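Local coordinates for acetyl xylan esterase (Paenibacillus sp. R4, PDB 6AGQ), which probably removes acetyl groups from acetylated xylan as a cold-active serine esterase of the alpha/beta-hydrolase clan, at residues Phe24-Phe27 with Trp28-Lys32; Arg99-Pro102 with Asn103-Leu106; Lys155-Tyr158 with Leu159-Arg163; Leu165-Val168 with Cys169-Glu173; Val246-Thr249 with Leu250-Asp254. All coordinates share one frame; numbering follows the deposited sequence.

Contact 1. Residues Phe24-Phe27 with Trp28-Lys32; sequences FDLF and WDNAK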
loop_
_atom_site.group_PDB
_atom_site.type_symbol
_atom_site.label_atom_id
_atom_site.label_comp_id
_atom_site.label_asym_id
_atom_site.label_seq_id
_atom_site.Cartn_x
_atom_site.Cartn_y
_atom_site.Cartn_z
ATOM N N PHE A 24 33.005 7.679 -29.031
ATOM C CA PHE A 24 31.750 6.875 -29.198
ATOM C C PHE A 24 31.769 6.045 -30.475
ATOM O O PHE A 24 31.544 4.806 -30.404
ATOM C CB PHE A 24 30.516 7.771 -29.185
ATOM C CG PHE A 24 29.176 7.059 -29.146
ATOM C CD1 PHE A 24 28.512 6.695 -30.342
ATOM C CD2 PHE A 24 28.508 6.874 -27.929
ATOM C CE1 PHE A 24 27.264 6.111 -30.309
ATOM C CE2 PHE A 24 27.218 6.308 -27.902
ATOM C CZ PHE A 24 26.597 5.937 -29.093
ATOM N N ASP A 25 32.030 6.687 -31.625
ATOM C CA ASP A 25 32.024 5.928 -32.899
ATOM C C ASP A 25 33.163 4.905 -32.981
ATOM O O ASP A 25 32.946 3.733 -33.386
ATOM C CB ASP A 25 31.972 6.835 -34.122
ATOM C CG ASP A 25 30.708 7.700 -34.141
ATOM O OD1 ASP A 25 29.616 7.182 -33.803
ATOM O OD2 ASP A 25 30.791 8.912 -34.464
ATOM N N LEU A 26 34.347 5.306 -32.538
ATOM C CA LEU A 26 35.464 4.349 -32.437
ATOM C C LEU A 26 35.153 3.101 -31.531
ATOM O O LEU A 26 35.419 1.974 -31.928
ATOM C CB LEU A 26 36.737 5.045 -31.980
ATOM C CG LEU A 26 37.951 4.134 -31.732
ATOM C CD1 LEU A 26 38.348 3.484 -33.046
ATOM C CD2 LEU A 26 39.112 4.922 -31.115
ATOM N N PHE A 27 34.625 3.307 -30.339
ATOM C CA PHE A 27 34.254 2.168 -29.452
ATOM C C PHE A 27 33.331 1.187 -30.192
ATOM O O PHE A 27 33.573 -0.031 -30.147
ATOM C CB PHE A 27 33.578 2.674 -28.193
ATOM C CG PHE A 27 32.979 1.594 -27.346
ATOM C CD1 PHE A 27 33.753 0.924 -26.406
ATOM C CD2 PHE A 27 31.636 1.268 -27.462
ATOM C CE1 PHE A 27 33.185 -0.074 -25.612
ATOM C CE2 PHE A 27 31.060 0.275 -26.692
ATOM C CZ PHE A 27 31.832 -0.392 -25.756
ATOM N N TRP A 28 32.308 1.721 -30.885
ATOM C CA TRP A 28 31.362 0.909 -31.602
ATOM C C TRP A 28 31.903 0.234 -32.864
ATOM O O TRP A 28 31.568 -0.959 -33.127
ATOM C CB TRP A 28 30.010 1.604 -31.856
ATOM C CG TRP A 28 29.188 1.690 -30.602
ATOM C CD1 TRP A 28 28.845 2.828 -29.909
ATOM C CD2 TRP A 28 28.609 0.598 -29.884
ATOM N NE1 TRP A 28 28.131 2.496 -28.811
ATOM C CE2 TRP A 28 27.968 1.141 -28.760
ATOM C CE3 TRP A 28 28.603 -0.794 -30.070
ATOM C CZ2 TRP A 28 27.286 0.355 -27.828
ATOM C CZ3 TRP A 28 27.953 -1.587 -29.133
ATOM C CH2 TRP A 28 27.328 -1.008 -28.006
ATOM N N ASP A 29 32.688 0.901 -33.685
ATOM C CA ASP A 29 33.132 0.132 -34.860
ATOM C C ASP A 29 34.233 -0.907 -34.545
ATOM O O ASP A 29 34.356 -1.877 -35.284
ATOM C CB ASP A 29 33.360 0.957 -36.126
ATOM C CG ASP A 29 34.042 2.199 -35.862
ATOM O OD1 ASP A 29 34.800 2.159 -34.882
ATOM O OD2 ASP A 29 33.797 3.203 -36.575
ATOM N N ASN A 30 34.968 -0.749 -33.434
ATOM C CA ASN A 30 35.774 -1.849 -32.898
ATOM C C ASN A 30 34.881 -3.019 -32.460
ATOM O O ASN A 30 35.154 -4.172 -32.800
ATOM C CB ASN A 30 36.648 -1.432 -31.671
ATOM C CG ASN A 30 37.889 -0.580 -32.060
ATOM O OD1 ASN A 30 38.302 -0.498 -33.228
ATOM N ND2 ASN A 30 38.461 0.075 -31.068
ATOM N N ALA A 31 33.843 -2.740 -31.673
ATOM C CA ALA A 31 32.973 -3.827 -31.221
ATOM C C ALA A 31 32.308 -4.494 -32.395
ATOM O O ALA A 31 32.179 -5.690 -32.402
ATOM C CB ALA A 31 31.950 -3.335 -30.243
ATOM N N LYS A 32 31.919 -3.725 -33.392
ATOM C CA LYS A 32 31.359 -4.277 -34.617
ATOM C C LYS A 32 32.335 -5.168 -35.433
ATOM O O LYS A 32 31.890 -6.138 -36.010
ATOM C CB LYS A 32 30.818 -3.167 -35.536
ATOM C CG LYS A 32 29.437 -2.671 -35.168
ATOM C CD LYS A 32 28.868 -1.734 -36.218
ATOM C CE LYS A 32 28.870 -0.297 -35.742
ATOM N NZ LYS A 32 28.281 0.601 -36.755
#
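Trp28 N bonds to Phe24 O at 3.2 Å, the first of four consecutive i to i+4 hydrogen bonds that run unbroken from Phe24-Phe27 into Trp28-Lys32. Asp29, Asn30 and Ala31 donate in turn to the carbonyls of Asp25, Leu26 and Phe27. On this frame three aromatic side chains gather, with the indole of Trp28 in the middle. Its CD1 edge points at one face of the Phe24 ring, off toward the rim, and Phe24 CE1 lies 3.7 Å from Trp28 CD1; the planes meet at 63° in a T-shaped pair. The indole in turn offers a face to Phe27, whose CE2 edge stands over it, 3.8 Å from Trp28 CE2, with the planes 84° apart. Phe27 CG lies opposite its own backbone N (chi1 171°), which brings its ring alongside the indole, pointing the same way. Trp28 NE1 is satisfied by Tyr252 O, and Asp25 forms a salt bridge with Arg261. Leu26 CD1 rests 3.9 Å from Asn30 ND2 on the exposed flank. The whole is an i, i+3, i+4 aromatic cluster of an amphipathic helix, with Phe24 and Trp28 packed on Met258 of helix 255-259.

Contact 2. Residues Arg99-Pro102 with Asn103-Leu106; sequences RGYP and NELL
Two backbone hydrogen bonds join Tyr101 and Pro102 to the residues three further on: Glu104 N to Tyr101 O at 3.2 Å and Leu105 N to Pro102 O at 2.9 Å. Both donors stand well above the carbonyl plane, as suits tight i to i+3 turns. Among the van der Waals contacts, Asn103 OD1 comes 3.3 Å from Tyr101 CB, while Glu104 OE2 meets the Tyr101 ring at its edge, in plane, 3.7 Å from CD1. Glu104 reaches there because its chain is extended beyond CG (chi2 177°). The solvent-mediated link uses the other carboxylate oxygen: a water lies 2.7 Å from Glu104 OE1 and binds Arg99 O only weakly. Lys91 NZ forms a long, weak ion pair with OE1. Replacing Glu104 with an alanine would probably leave that water without its carboxylate mate and Lys91 without its distant countercharge. Gly100 has positive phi, which favours glycine. Tyr101 packs on Phe308 of the second subunit, and the turns end the loop after strand 86-92, leading into helix 106-110.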
loop_
_atom_site.group_PDB
_atom_site.type_symbol
_atom_site.label_atom_id
_atom_site.label_comp_id
_atom_site.label_asym_id
_atom_site.label_seq_id
_atom_site.Cartn_x
_atom_site.Cartn_y
_atom_site.Cartn_z
ATOM N N ARG A 99 11.502 -14.049 -26.168
ATOM C CA ARG A 99 11.011 -14.060 -27.542
ATOM C C ARG A 99 9.502 -14.274 -27.663
ATOM O O ARG A 99 8.935 -14.125 -28.752
ATOM C CB ARG A 99 11.779 -15.139 -28.293
ATOM C CG ARG A 99 11.496 -16.577 -27.829
ATOM C CD ARG A 99 12.181 -17.647 -28.702
ATOM N NE ARG A 99 12.183 -18.923 -27.999
ATOM C CZ ARG A 99 12.327 -20.131 -28.536
ATOM N NH1 ARG A 99 12.544 -20.315 -29.844
ATOM N NH2 ARG A 99 12.247 -21.187 -27.732
ATOM N N GLY A 100 8.862 -14.637 -26.546
ATOM C CA GLY A 100 7.413 -14.849 -26.471
ATOM C C GLY A 100 6.884 -16.033 -27.282
ATOM O O GLY A 100 7.537 -17.083 -27.399
ATOM N N TYR A 101 5.739 -15.834 -27.939
ATOM C CA TYR A 101 5.065 -16.948 -28.590
ATOM C C TYR A 101 4.850 -16.527 -30.013
ATOM O O TYR A 101 4.657 -15.343 -30.265
ATOM C CB TYR A 101 3.732 -17.295 -27.850
ATOM C CG TYR A 101 3.920 -17.611 -26.376
ATOM C CD1 TYR A 101 3.938 -16.586 -25.397
ATOM C CD2 TYR A 101 4.088 -18.932 -25.947
ATOM C CE1 TYR A 101 4.135 -16.879 -24.048
ATOM C CE2 TYR A 101 4.275 -19.238 -24.596
ATOM C CZ TYR A 101 4.292 -18.221 -23.656
ATOM O OH TYR A 101 4.479 -18.570 -22.323
ATOM N N PRO A 102 4.881 -17.484 -30.953
ATOM C CA PRO A 102 4.788 -17.091 -32.362
ATOM C C PRO A 102 3.483 -16.401 -32.783
ATOM O O PRO A 102 3.499 -15.569 -33.699
ATOM C CB PRO A 102 4.946 -18.426 -33.116
ATOM C CG PRO A 102 5.523 -19.394 -32.120
ATOM C CD PRO A 102 5.127 -18.930 -30.774
ATOM N N ASN A 103 2.355 -16.709 -32.124
ATOM C CA ASN A 103 1.063 -16.036 -32.469
ATOM C C ASN A 103 1.103 -14.492 -32.331
ATOM O O ASN A 103 0.339 -13.801 -32.983
ATOM C CB ASN A 103 -0.110 -16.575 -31.614
ATOM C CG ASN A 103 0.087 -16.296 -30.130
ATOM O OD1 ASN A 103 0.898 -16.923 -29.503
ATOM N ND2 ASN A 103 -0.590 -15.300 -29.613
ATOM N N GLU A 104 2.006 -13.969 -31.507
ATOM C CA GLU A 104 2.216 -12.535 -31.386
ATOM C C GLU A 104 2.893 -11.886 -32.572
ATOM O O GLU A 104 2.994 -10.665 -32.621
ATOM C CB GLU A 104 3.115 -12.240 -30.177
ATOM C CG GLU A 104 2.608 -12.717 -28.819
ATOM C CD GLU A 104 3.646 -12.426 -27.741
ATOM O OE1 GLU A 104 4.393 -11.423 -27.914
ATOM O OE2 GLU A 104 3.744 -13.195 -26.746
ATOM N N LEU A 105 3.420 -12.661 -33.504
ATOM C CA LEU A 105 3.963 -12.125 -34.739
ATOM C C LEU A 105 2.992 -12.277 -35.932
ATOM O O LEU A 105 3.274 -11.796 -37.022
ATOM C CB LEU A 105 5.274 -12.831 -35.040
ATOM C CG LEU A 105 6.323 -12.789 -33.920
ATOM C CD1 LEU A 105 7.587 -13.575 -34.278
ATOM C CD2 LEU A 105 6.674 -11.336 -33.614
ATOM N N LEU A 106 1.855 -12.930 -35.721
ATOM C CA LEU A 106 0.825 -13.102 -36.773
ATOM C C LEU A 106 0.362 -11.838 -37.536
ATOM O O LEU A 106 0.197 -11.849 -38.741
ATOM C CB LEU A 106 -0.412 -13.803 -36.163
ATOM C CG LEU A 106 -1.685 -13.779 -37.007
ATOM C CD1 LEU A 106 -1.506 -14.499 -38.362
ATOM C CD2 LEU A 106 -2.799 -14.400 -36.167
HETATM O O HOH W 1 6.871 -11.361 -29.079
#

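Contact 3. Residues Lys155-Tyr158 with Leu159-Arg163; sequences KQVY and LDCIR
Lys155 O accepts Leu159 N at 3.2 Å, lying in the carbonyl plane, and opens a set of four i to i+4 hydrogen bonds in helix 153-170. Asp160 N to Gln156 O is the shortest, at 2.9 Å, and Cys161 N and Ile162 N close on the carbonyls of Val157 and Tyr158 with more bent N-H...O angles of 144° and 143°. The backbone groups are thus largely satisfied within the helix, though Asp160 O also accepts from Tyr62 OH and Cys161 O from Tyr92 OH; the polar side chains look elsewhere. Asp160 sets its CG beside its own backbone N (chi1 -61°), and the carboxylate folds back over the preceding turn, with OD1 and OD2 each 3.2 Å from Gln156 O; neither oxygen can bond to that carbonyl, and OD2 instead forms a salt bridge with Arg121. Tyr158 OH is bonded to Phe253 O, Lys155 NZ to Ala150 O, and Gln156 OE1 weakly to Asp66 N. Between the polar groups, Leu159 crosses Gln156, its CD1 3.8 Å from Gln156 NE2, and Val157 CG1 lies 4.4 Å from Cys161 SG. Tyr158 and Cys161 pack on Leu190 of helix 186-197. Arg121 would be expected to favour the charged form of Asp160 and probably offsets the repulsion between its carboxylate and Gln156 O, so this helix carries buried polar groups by pairing them mainly with the surrounding loops, the sheet strands also contributing.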
loop_
_atom_site.group_PDB
_atom_site.type_symbol
_atom_site.label_atom_id
_atom_site.label_comp_id
_atom_site.label_asym_id
_atom_site.label_seq_id
_atom_site.Cartn_x
_atom_site.Cartn_y
_atom_site.Cartn_z
ATOM N N LYS A 155 26.835 -4.254 -24.019
ATOM C CA LYS A 155 27.654 -4.289 -25.212
ATOM C C LYS A 155 27.322 -5.511 -26.080
ATOM O O LYS A 155 26.943 -5.359 -27.205
ATOM C CB LYS A 155 29.139 -4.253 -24.914
ATOM C CG LYS A 155 29.983 -4.127 -26.169
ATOM C CD LYS A 155 31.488 -4.206 -25.869
ATOM C CE LYS A 155 32.057 -5.536 -26.240
ATOM N NZ LYS A 155 33.455 -5.611 -25.751
ATOM N N GLN A 156 27.467 -6.707 -25.544
ATOM C CA GLN A 156 27.116 -7.891 -26.261
ATOM C C GLN A 156 25.612 -7.954 -26.576
ATOM O O GLN A 156 25.245 -8.474 -27.646
ATOM C CB GLN A 156 27.591 -9.168 -25.534
ATOM C CG GLN A 156 29.087 -9.406 -25.667
ATOM C CD GLN A 156 29.496 -9.866 -27.067
ATOM O OE1 GLN A 156 28.726 -10.518 -27.775
ATOM N NE2 GLN A 156 30.692 -9.488 -27.481
ATOM N N VAL A 157 24.733 -7.350 -25.756
ATOM C CA VAL A 157 23.292 -7.295 -26.141
ATOM C C VAL A 157 23.074 -6.527 -27.443
ATOM O O VAL A 157 22.347 -6.994 -28.353
ATOM C CB VAL A 157 22.423 -6.740 -24.972
ATOM C CG1 VAL A 157 20.968 -6.681 -25.334
ATOM C CG2 VAL A 157 22.603 -7.629 -23.737
ATOM N N TYR A 158 23.715 -5.346 -27.569
ATOM C CA TYR A 158 23.536 -4.527 -28.769
ATOM C C TYR A 158 24.093 -5.213 -29.986
ATOM O O TYR A 158 23.509 -5.163 -31.078
ATOM C CB TYR A 158 24.147 -3.133 -28.635
ATOM C CG TYR A 158 23.401 -2.181 -27.723
ATOM C CD1 TYR A 158 22.464 -2.621 -26.795
ATOM C CD2 TYR A 158 23.658 -0.842 -27.757
ATOM C CE1 TYR A 158 21.808 -1.736 -25.960
ATOM C CE2 TYR A 158 23.030 0.028 -26.856
ATOM C CZ TYR A 158 22.112 -0.419 -25.999
ATOM O OH TYR A 158 21.476 0.418 -25.133
ATOM N N LEU A 159 25.216 -5.874 -29.813
ATOM C CA LEU A 159 25.755 -6.685 -30.922
ATOM C C LEU A 159 24.833 -7.835 -31.338
ATOM O O LEU A 159 24.725 -8.127 -32.531
ATOM C CB LEU A 159 27.142 -7.246 -30.519
ATOM C CG LEU A 159 28.194 -6.182 -30.316
ATOM C CD1 LEU A 159 29.490 -6.814 -29.839
ATOM C CD2 LEU A 159 28.473 -5.334 -31.553
ATOM N N ASP A 160 24.247 -8.556 -30.378
ATOM C CA ASP A 160 23.227 -9.616 -30.708
ATOM C C ASP A 160 22.077 -9.035 -31.549
ATOM O O ASP A 160 21.573 -9.698 -32.474
ATOM C CB ASP A 160 22.596 -10.209 -29.485
ATOM C CG ASP A 160 23.596 -10.907 -28.552
ATOM O OD1 ASP A 160 24.696 -11.325 -29.016
ATOM O OD2 ASP A 160 23.283 -11.018 -27.309
ATOM N N CYS A 161 21.703 -7.778 -31.229
ATOM C CA CYS A 161 20.607 -7.066 -31.858
ATOM C C CYS A 161 20.929 -6.658 -33.259
ATOM O O CYS A 161 20.014 -6.540 -34.052
ATOM C CB CYS A 161 20.127 -5.846 -31.022
ATOM S SG CYS A 161 19.345 -6.316 -29.441
ATOM N N ILE A 162 22.202 -6.357 -33.533
ATOM C CA ILE A 162 22.668 -6.062 -34.901
ATOM C C ILE A 162 22.785 -7.371 -35.694
ATOM O O ILE A 162 22.484 -7.469 -36.921
ATOM C CB ILE A 162 24.034 -5.307 -34.851
ATOM C CG1 ILE A 162 23.790 -3.820 -34.480
ATOM C CG2 ILE A 162 24.842 -5.432 -36.168
ATOM C CD1 ILE A 162 25.071 -3.129 -33.996
ATOM N N ARG A 163 23.230 -8.400 -34.991
ATOM C CA ARG A 163 23.282 -9.712 -35.605
ATOM C C ARG A 163 21.889 -10.288 -35.953
ATOM O O ARG A 163 21.803 -11.075 -36.902
ATOM C CB ARG A 163 24.126 -10.647 -34.740
ATOM C CG ARG A 163 25.579 -10.233 -34.773
ATOM C CD ARG A 163 26.372 -10.841 -33.645
ATOM N NE ARG A 163 26.699 -12.240 -33.921
ATOM C CZ ARG A 163 27.663 -12.676 -34.718
ATOM N NH1 ARG A 163 28.490 -11.829 -35.372
ATOM N NH2 ARG A 163 27.822 -13.996 -34.834
#

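Contact 4. Residues Leu165-Val168 with Cys169-Glu173; sequences LDFV and CSREE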
loop_
_atom_site.group_PDB
_atom_site.type_symbol
_atom_site.label_atom_id
_atom_site.label_comp_id
_atom_site.label_asym_id
_atom_site.label_seq_id
_atom_site.Cartn_x
_atom_site.Cartn_y
_atom_site.Cartn_z
ATOM N N LEU A 165 19.735 -8.365 -37.404
ATOM C CA LEU A 165 19.596 -7.783 -38.757
ATOM C C LEU A 165 20.413 -8.592 -39.767
ATOM O O LEU A 165 19.947 -8.771 -40.876
ATOM C CB LEU A 165 20.046 -6.339 -38.808
ATOM C CG LEU A 165 19.498 -5.425 -37.719
ATOM C CD1 LEU A 165 20.241 -4.080 -37.720
ATOM C CD2 LEU A 165 17.988 -5.270 -37.840
ATOM N N ASP A 166 21.600 -9.096 -39.380
ATOM C CA ASP A 166 22.396 -10.060 -40.215
ATOM C C ASP A 166 21.561 -11.317 -40.483
ATOM O O ASP A 166 21.604 -11.858 -41.569
ATOM C CB ASP A 166 23.739 -10.576 -39.549
ATOM C CG ASP A 166 24.792 -9.454 -39.231
ATOM O OD1 ASP A 166 24.669 -8.326 -39.730
ATOM O OD2 ASP A 166 25.776 -9.731 -38.467
ATOM N N PHE A 167 20.864 -11.824 -39.474
ATOM C CA PHE A 167 20.015 -13.010 -39.698
ATOM C C PHE A 167 18.897 -12.721 -40.703
ATOM O O PHE A 167 18.752 -13.480 -41.689
ATOM C CB PHE A 167 19.385 -13.569 -38.435
ATOM C CG PHE A 167 18.425 -14.719 -38.699
ATOM C CD1 PHE A 167 18.903 -16.006 -38.916
ATOM C CD2 PHE A 167 17.022 -14.492 -38.779
ATOM C CE1 PHE A 167 18.010 -17.046 -39.195
ATOM C CE2 PHE A 167 16.121 -15.523 -39.031
ATOM C CZ PHE A 167 16.609 -16.808 -39.237
ATOM N N VAL A 168 18.108 -11.667 -40.494
ATOM C CA VAL A 168 17.029 -11.455 -41.432
ATOM C C VAL A 168 17.559 -11.171 -42.828
ATOM O O VAL A 168 16.932 -11.610 -43.802
ATOM C CB VAL A 168 15.938 -10.435 -40.999
ATOM C CG1 VAL A 168 15.253 -10.928 -39.738
ATOM C CG2 VAL A 168 16.422 -8.995 -40.866
ATOM N N CYS A 169 18.686 -10.461 -42.944
ATOM C CA CYS A 169 19.266 -10.172 -44.284
ATOM C C CYS A 169 19.825 -11.420 -44.991
ATOM O O CYS A 169 19.788 -11.520 -46.208
ATOM C CB CYS A 169 20.344 -9.110 -44.208
ATOM S SG CYS A 169 19.603 -7.513 -43.878
ATOM N N SER A 170 20.300 -12.379 -44.209
ATOM C CA SER A 170 20.611 -13.711 -44.768
ATOM C C SER A 170 19.413 -14.541 -45.290
ATOM O O SER A 170 19.644 -15.530 -46.001
ATOM C CB SER A 170 21.363 -14.548 -43.740
ATOM O OG SER A 170 20.446 -15.092 -42.794
ATOM N N ARG A 171 18.161 -14.196 -44.961
ATOM C CA ARG A 171 16.999 -14.930 -45.526
ATOM C C ARG A 171 16.794 -14.484 -46.959
ATOM O O ARG A 171 16.730 -13.303 -47.244
ATOM C CB ARG A 171 15.705 -14.727 -44.713
ATOM C CG ARG A 171 15.816 -15.021 -43.209
ATOM C CD ARG A 171 16.186 -16.482 -42.912
ATOM N NE ARG A 171 17.630 -16.689 -42.787
ATOM C CZ ARG A 171 18.257 -17.866 -42.720
ATOM N NH1 ARG A 171 17.595 -18.998 -42.743
ATOM N NH2 ARG A 171 19.576 -17.900 -42.572
ATOM N N GLU A 172 16.707 -15.422 -47.885
ATOM C CA GLU A 172 16.639 -15.051 -49.299
ATOM C C GLU A 172 15.320 -14.364 -49.669
ATOM O O GLU A 172 15.311 -13.462 -50.486
ATOM C CB GLU A 172 16.939 -16.258 -50.190
ATOM C CG GLU A 172 18.401 -16.717 -50.038
ATOM C CD GLU A 172 19.469 -15.767 -50.635
ATOM O OE1 GLU A 172 19.162 -14.878 -51.497
ATOM O OE2 GLU A 172 20.653 -15.938 -50.227
ATOM N N GLU A 173 14.232 -14.744 -49.010
ATOM C CA GLU A 173 12.929 -14.111 -49.220
ATOM C C GLU A 173 12.831 -12.656 -48.722
ATOM O O GLU A 173 11.942 -11.919 -49.165
ATOM C CB GLU A 173 11.794 -14.966 -48.614
ATOM C CG GLU A 173 11.774 -15.071 -47.085
ATOM C CD GLU A 173 12.659 -16.199 -46.479
ATOM O OE1 GLU A 173 13.532 -16.795 -47.228
ATOM O OE2 GLU A 173 12.500 -16.468 -45.235
#
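One face of the Phe167 ring carries the guanidinium of Arg171, the two planes only 12° apart. Phe167 CE1 sits over the middle of the guanidinium, 3.6 Å from Arg171 CZ, while Arg171 NE lies toward the rim of the ring. The edge of the same guanidinium is taken by Ser170: NE and NH2 both point in plane at Ser170 OG, at 3.2 and 2.9 Å respectively. That hydroxyl gives its own proton to Phe167 O at 2.6 Å, so one oxygen ties the arginine to the helix end and holds the guanidinium flat over the ring. Bends at chi2 and chi3 (-62° and 92°) fold the arginine back to reach it. Arg171 N bonds to Val168 O at 3.1 Å and weakly to Phe167 O, while Cys169 N and Ser170 N complete the last regular i to i+4 bonds. Asp166 pairs with Arg200. Here helix 153-170 ends against the sheet: Val168 packs on Val88 and Val90 of strand 86-92, Phe167 on Leu116 of strand 114-118, and Arg171 on Tyr74 of strand 69-77.

Contact 5. Residues Val246-Thr249 with Leu250-Asp254; sequences VYRT and LSYFD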
loop_
_atom_site.group_PDB
_atom_site.type_symbol
_atom_site.label_atom_id
_atom_site.label_comp_id
_atom_site.label_asym_id
_atom_site.label_seq_id
_atom_site.Cartn_x
_atom_site.Cartn_y
_atom_site.Cartn_z
ATOM N N VAL A 246 30.701 5.569 -13.692
ATOM C CA VAL A 246 29.396 4.902 -13.909
ATOM C C VAL A 246 28.638 5.526 -15.100
ATOM O O VAL A 246 28.275 4.800 -16.016
ATOM C CB VAL A 246 28.530 4.852 -12.643
ATOM C CG1 VAL A 246 27.128 4.370 -12.961
ATOM C CG2 VAL A 246 29.137 3.931 -11.605
ATOM N N TYR A 247 28.493 6.862 -15.153
ATOM C CA TYR A 247 27.721 7.501 -16.213
ATOM C C TYR A 247 28.497 7.617 -17.513
ATOM O O TYR A 247 27.882 7.680 -18.585
ATOM C CB TYR A 247 27.128 8.854 -15.768
ATOM C CG TYR A 247 26.074 8.665 -14.677
ATOM C CD1 TYR A 247 24.882 7.995 -14.945
ATOM C CD2 TYR A 247 26.287 9.077 -13.375
ATOM C CE1 TYR A 247 23.921 7.782 -13.969
ATOM C CE2 TYR A 247 25.330 8.857 -12.382
ATOM C CZ TYR A 247 24.148 8.251 -12.688
ATOM O OH TYR A 247 23.196 8.002 -11.709
ATOM N N ARG A 248 29.820 7.659 -17.470
ATOM C CA ARG A 248 30.580 7.564 -18.728
ATOM C C ARG A 248 30.458 6.148 -19.351
ATOM O O ARG A 248 30.306 6.038 -20.538
ATOM C CB ARG A 248 32.039 7.985 -18.546
ATOM C CG ARG A 248 32.940 7.573 -19.708
ATOM C CD ARG A 248 34.303 8.218 -19.609
ATOM N NE ARG A 248 35.052 7.675 -18.470
ATOM C CZ ARG A 248 35.303 8.309 -17.317
ATOM N NH1 ARG A 248 36.007 7.684 -16.369
ATOM N NH2 ARG A 248 34.871 9.553 -17.089
ATOM N N THR A 249 30.478 5.078 -18.550
ATOM C CA THR A 249 30.153 3.706 -19.065
ATOM C C THR A 249 28.811 3.717 -19.776
ATOM O O THR A 249 28.723 3.258 -20.905
ATOM C CB THR A 249 30.102 2.641 -17.946
ATOM O OG1 THR A 249 31.386 2.516 -17.381
ATOM C CG2 THR A 249 29.655 1.233 -18.435
ATOM N N LEU A 250 27.796 4.278 -19.134
ATOM C CA LEU A 250 26.421 4.210 -19.635
ATOM C C LEU A 250 26.162 5.092 -20.866
ATOM O O LEU A 250 25.243 4.785 -21.694
ATOM C CB LEU A 250 25.439 4.526 -18.495
ATOM C CG LEU A 250 25.419 3.501 -17.310
ATOM C CD1 LEU A 250 24.621 3.989 -16.089
ATOM C CD2 LEU A 250 24.855 2.176 -17.742
ATOM N N SER A 251 26.978 6.161 -21.026
ATOM C CA SER A 251 26.814 7.065 -22.173
ATOM C C SER A 251 26.986 6.381 -23.570
ATOM O O SER A 251 26.308 6.718 -24.532
ATOM C CB SER A 251 27.799 8.269 -22.015
ATOM O OG SER A 251 29.173 7.803 -22.182
ATOM N N TYR A 252 27.877 5.407 -23.654
ATOM C CA TYR A 252 28.056 4.569 -24.863
ATOM C C TYR A 252 26.818 3.795 -25.279
ATOM O O TYR A 252 26.707 3.421 -26.446
ATOM C CB TYR A 252 29.218 3.590 -24.680
ATOM C CG TYR A 252 30.559 4.290 -24.595
ATOM C CD1 TYR A 252 31.274 4.621 -25.757
ATOM C CD2 TYR A 252 31.109 4.636 -23.365
ATOM C CE1 TYR A 252 32.504 5.271 -25.674
ATOM C CE2 TYR A 252 32.337 5.276 -23.281
ATOM C CZ TYR A 252 33.025 5.593 -24.423
ATOM O OH TYR A 252 34.236 6.267 -24.322
ATOM N N PHE A 253 25.890 3.596 -24.343
ATOM C CA PHE A 253 24.699 2.788 -24.563
ATOM C C PHE A 253 23.414 3.607 -24.492
ATOM O O PHE A 253 22.287 3.054 -24.583
ATOM C CB PHE A 253 24.682 1.647 -23.543
ATOM C CG PHE A 253 25.930 0.946 -23.480
ATOM C CD1 PHE A 253 26.211 -0.054 -24.401
ATOM C CD2 PHE A 253 26.892 1.294 -22.546
ATOM C CE1 PHE A 253 27.450 -0.660 -24.414
ATOM C CE2 PHE A 253 28.130 0.715 -22.566
ATOM C CZ PHE A 253 28.384 -0.299 -23.463
ATOM N N ASP A 254 23.550 4.925 -24.363
ATOM C CA ASP A 254 22.407 5.783 -24.086
ATOM C C ASP A 254 21.605 6.046 -25.377
ATOM O O ASP A 254 22.125 6.577 -26.354
ATOM C CB ASP A 254 22.842 7.090 -23.439
ATOM C CG ASP A 254 21.687 7.834 -22.755
ATOM O OD1 ASP A 254 20.631 8.084 -23.401
ATOM O OD2 ASP A 254 21.849 8.181 -21.562
#
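Ser251 OG donates to Arg248 O at 2.7 Å, a serine hydroxyl bonded to a carbonyl three residues back near the C-terminal part of helix 243-251, where a type I beta turn from Ser251 to Asp254 begins. The hydroxyl lies between its backbone N and carbonyl carbon (chi1 69°), which aims it at that oxygen. Ser251 N adds only weak bonds, to Tyr247 O and Arg248 O. With an alanine here, Arg248 O would probably lose its short hydroxyl bond and keep the weak one from Ser251 N. A zinc ion lies about 4 Å from the Ser251 side chain. Around this lie the apolar neighbours: Leu250 runs beside Val246, CD1 to CG1 4.0 Å, and crosses Tyr247. Further out, Val246 and Tyr247 pack on Phe233 of helix 226-236, Tyr252 OH bonds to Asp23, and Thr249 OG1 to Ile146 O. Asp254 is the N-cap of the next helix, its OD1 bonded to Met256 N. Folding back, Phe253 CE2 comes 3.1 Å from Thr249 O at the ring's edge.

Contacts 3 and 5 are buried, whereas contacts 1, 2 and 4 are only partly so. Contacts 3 and 4 share helix 153-170: its first half sits near the centre of the chain and joins its polar groups to several other elements, while its end, about 18 Å from that centre, adds a Ser170-Arg171 hydrogen-bonded pair beside packing on the sheet. Contacts 1, 3 and 5 touch one another. Trp28 packs on Tyr158, the carbonyls of Tyr252 and Phe253 receive Trp28 NE1 and Tyr158 OH, and helices 24-36 and 153-170 thereby meet the turn after helix 243-251. Contact 2 stands apart, its centre about 33 Å from that of contact 1, as a turn-rich loop with a water and a neighbouring subunit.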